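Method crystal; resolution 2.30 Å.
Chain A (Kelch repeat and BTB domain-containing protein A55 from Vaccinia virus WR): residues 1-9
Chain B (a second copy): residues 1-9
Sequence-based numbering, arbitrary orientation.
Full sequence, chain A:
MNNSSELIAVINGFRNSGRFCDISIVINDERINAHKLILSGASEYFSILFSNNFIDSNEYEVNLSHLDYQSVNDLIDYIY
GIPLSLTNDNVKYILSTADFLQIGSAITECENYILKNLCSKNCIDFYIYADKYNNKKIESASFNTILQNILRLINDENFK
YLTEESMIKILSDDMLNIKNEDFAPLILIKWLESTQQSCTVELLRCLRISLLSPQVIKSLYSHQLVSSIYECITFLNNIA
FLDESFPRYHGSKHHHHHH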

# COMPACT_ATOMS: atom_id res chain seq x y z
N MET A 1 10.89 2.31 8.94
CA MET A 1 10.69 2.58 7.51
C MET A 1 9.27 2.21 7.04
O MET A 1 8.62 1.35 7.63
CB MET A 1 11.77 1.88 6.66
CG MET A 1 11.68 0.36 6.63
SD MET A 1 12.94 -0.43 5.61
CE MET A 1 14.27 -0.57 6.80
N ASN A 2 8.81 2.87 5.96
CA ASN A 2 7.51 2.62 5.35
C ASN A 2 7.70 1.78 4.09
O ASN A 2 8.43 2.18 3.18
CB ASN A 2 6.76 3.93 5.05
CG ASN A 2 5.34 3.76 4.56
OD1 ASN A 2 4.61 2.83 4.94
ND2 ASN A 2 4.90 4.66 3.69
N ASN A 3 7.06 0.59 4.06
CA ASN A 3 7.16 -0.35 2.94
C ASN A 3 5.82 -0.53 2.22
O ASN A 3 5.57 -1.57 1.60
CB ASN A 3 7.74 -1.69 3.43
CG ASN A 3 9.02 -1.54 4.20
OD1 ASN A 3 9.03 -1.43 5.43
ND2 ASN A 3 10.15 -1.55 3.49
N SER A 4 4.96 0.51 2.28
CA SER A 4 3.64 0.53 1.65
C SER A 4 3.76 0.56 0.12
O SER A 4 3.00 -0.13 -0.56
CB SER A 4 2.84 1.73 2.15
OG SER A 4 1.46 1.60 1.85
N SER A 5 4.74 1.33 -0.40
CA SER A 5 5.02 1.47 -1.83
C SER A 5 5.64 0.19 -2.41
O SER A 5 5.45 -0.10 -3.59
CB SER A 5 5.95 2.66 -2.07
OG SER A 5 5.37 3.87 -1.60
N GLU A 6 6.40 -0.56 -1.58
CA GLU A 6 7.04 -1.82 -1.97
C GLU A 6 6.00 -2.93 -2.06
O GLU A 6 6.04 -3.73 -3.00
CB GLU A 6 8.14 -2.20 -0.98
CG GLU A 6 9.40 -1.36 -1.08
CD GLU A 6 10.34 -1.43 0.11
OE1 GLU A 6 10.42 -2.50 0.75
OE2 GLU A 6 11.01 -0.41 0.39
N LEU A 7 5.06 -2.99 -1.08
CA LEU A 7 3.99 -3.98 -0.99
C LEU A 7 3.01 -3.92 -2.17
O LEU A 7 2.67 -4.96 -2.72
CB LEU A 7 3.25 -3.85 0.36
CG LEU A 7 2.09 -4.82 0.63
CD1 LEU A 7 2.58 -6.16 1.12
CD2 LEU A 7 1.12 -4.24 1.63
N ILE A 8 2.56 -2.70 -2.54
CA ILE A 8 1.63 -2.45 -3.65
C ILE A 8 2.24 -2.87 -5.01
O ILE A 8 1.50 -3.29 -5.90
CB ILE A 8 1.09 -0.99 -3.63
CG1 ILE A 8 -0.18 -0.83 -4.51
CG2 ILE A 8 2.17 0.06 -3.97
CD1 ILE A 8 -1.01 0.42 -4.24
N ALA A 9 3.58 -2.78 -5.15
CA ALA A 9 4.32 -3.15 -6.35
C ALA A 9 4.28 -4.67 -6.57
O ALA A 9 4.21 -5.12 -7.71
CB ALA A 9 5.76 -2.67 -6.26
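Chain B (1-9) MNNSSELIA

Chain B repeats the backbone of chain A torsion for torsion, because an exact two-fold axis relates the two copies. Asn A2 and Asn B2 are extended (phi/psi -102/121°), Asn A3 and Asn B3 turn the chain (-114/27°), and in each copy a helix runs from residue 4 through residue 9 and onward. Its first turn is fixed by two backbone hydrogen bonds, identical in both copies: Leu B7 N to Asn B3 O at 3.1 Å and Ile B8 N to Ser B4 O at 3.3 Å. The two helix axes approach to 9.5 Å, and their N-to-C directions differ by 73°, with a signed crossing angle of 73°. The helices therefore cross steeply rather than running side by side; within these stretches, the helix residues in contact are 4, 5, 7 and 8 of each chain. The backbones come nearest at Ser A4 and Ser B4, whose CA atoms are 5.9 Å apart.

Such a close approach is compatible with the small serine side chains at this point. Both point toward the partner stretch with chi1 in the t well (-164°), and Ser A4 OG and Ser B4 OG form a hydrogen bond of 3.2 Å in which either could be the donor. Each hydroxyl also lies near the opposing carbonyl: Ser B4 OG is 2.9 Å from Ser A4 O, and Ser A4 OG is 2.9 Å from Ser B4 O.

Moving along the helices, an apolar contact appears twice by symmetry. Leu A7 CD2 lies 3.7 Å from Ile B8 CD1, and Ile A8 CD1 lies 3.7 Å from Leu B7 CD2, both van der Waals distances. The isoleucines also reach back to the central serines, with Ile B8 CG2 3.5 Å from Ser A4 OG and Ile A8 CG2 3.5 Å from Ser B4 OG.

A second polar contact pairs residues 2 and 5: Asn A2 ND2 donates a weak hydrogen bond to Ser B5 OG (3.4 Å, N-H...acceptor angle 145°), and Asn B2 ND2 does the same to Ser A5 OG at 3.4 Å. Together the two stretches bury 352 Å², summed over both sides.

The CA-to-CB bonds of Asn A3, Glu A6, Asn B3 and Glu B6 point away from the partner stretch, and these residues are bonded to each other within their own chain. Asn B3 occupies the N-cap position, yet its side chain makes no capping bond; Asn B3 ND2 donates to Glu B6 OE1 at 2.9 Å and weakly to Met B1 SD at 3.7 Å. The same pair of bonds recurs in chain A.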

# COMPACT_ATOMS: atom_id res chain seq x y z
N MET B 1 0.14 12.64 -6.63
CA MET B 1 0.25 12.25 -5.23
C MET B 1 0.27 10.72 -5.04
O MET B 1 -0.26 9.99 -5.88
CB MET B 1 -0.86 12.91 -4.38
CG MET B 1 -2.27 12.39 -4.66
SD MET B 1 -3.55 13.16 -3.65
CE MET B 1 -3.91 14.60 -4.63
N ASN B 2 0.88 10.25 -3.93
CA ASN B 2 0.95 8.84 -3.59
C ASN B 2 -0.09 8.53 -2.50
O ASN B 2 -0.06 9.16 -1.43
CB ASN B 2 2.37 8.43 -3.14
CG ASN B 2 2.56 6.95 -2.90
OD1 ASN B 2 1.97 6.09 -3.57
ND2 ASN B 2 3.42 6.62 -1.95
N ASN B 3 -1.01 7.61 -2.79
CA ASN B 3 -2.09 7.22 -1.88
C ASN B 3 -1.95 5.76 -1.42
O ASN B 3 -2.95 5.12 -1.06
CB ASN B 3 -3.45 7.49 -2.53
CG ASN B 3 -3.60 8.89 -3.06
OD1 ASN B 3 -3.31 9.17 -4.23
ND2 ASN B 3 -4.05 9.81 -2.22
N SER B 4 -0.71 5.26 -1.40
CA SER B 4 -0.37 3.90 -0.97
C SER B 4 -0.61 3.72 0.53
O SER B 4 -1.12 2.67 0.95
CB SER B 4 1.07 3.58 -1.33
OG SER B 4 1.32 2.18 -1.27
N SER B 5 -0.25 4.75 1.33
CA SER B 5 -0.42 4.77 2.79
C SER B 5 -1.89 4.89 3.19
O SER B 5 -2.28 4.39 4.25
CB SER B 5 0.39 5.92 3.39
OG SER B 5 1.77 5.80 3.09
N GLU B 6 -2.71 5.56 2.35
CA GLU B 6 -4.15 5.73 2.58
C GLU B 6 -4.89 4.43 2.29
O GLU B 6 -5.79 4.07 3.05
CB GLU B 6 -4.70 6.86 1.70
CG GLU B 6 -4.30 8.26 2.14
CD GLU B 6 -4.49 9.36 1.11
OE1 GLU B 6 -5.43 9.27 0.29
OE2 GLU B 6 -3.69 10.33 1.13
N LEU B 7 -4.51 3.73 1.20
CA LEU B 7 -5.11 2.46 0.75
C LEU B 7 -4.92 1.33 1.77
O LEU B 7 -5.88 0.61 2.05
CB LEU B 7 -4.56 2.07 -0.64
CG LEU B 7 -5.08 0.76 -1.26
CD1 LEU B 7 -6.42 0.95 -1.93
CD2 LEU B 7 -4.10 0.21 -2.25
N ILE B 8 -3.69 1.17 2.31
CA ILE B 8 -3.34 0.14 3.29
C ILE B 8 -4.11 0.33 4.62
O ILE B 8 -4.41 -0.66 5.29
CB ILE B 8 -1.79 0.04 3.48
CG1 ILE B 8 -1.38 -1.29 4.18
CG2 ILE B 8 -1.18 1.27 4.18
CD1 ILE B 8 0.09 -1.66 4.05
N ALA B 9 -4.45 1.59 4.96
CA ALA B 9 -5.21 1.95 6.16
C ALA B 9 -6.66 1.45 6.07
O ALA B 9 -7.22 1.04 7.08
CB ALA B 9 -5.18 3.46 6.38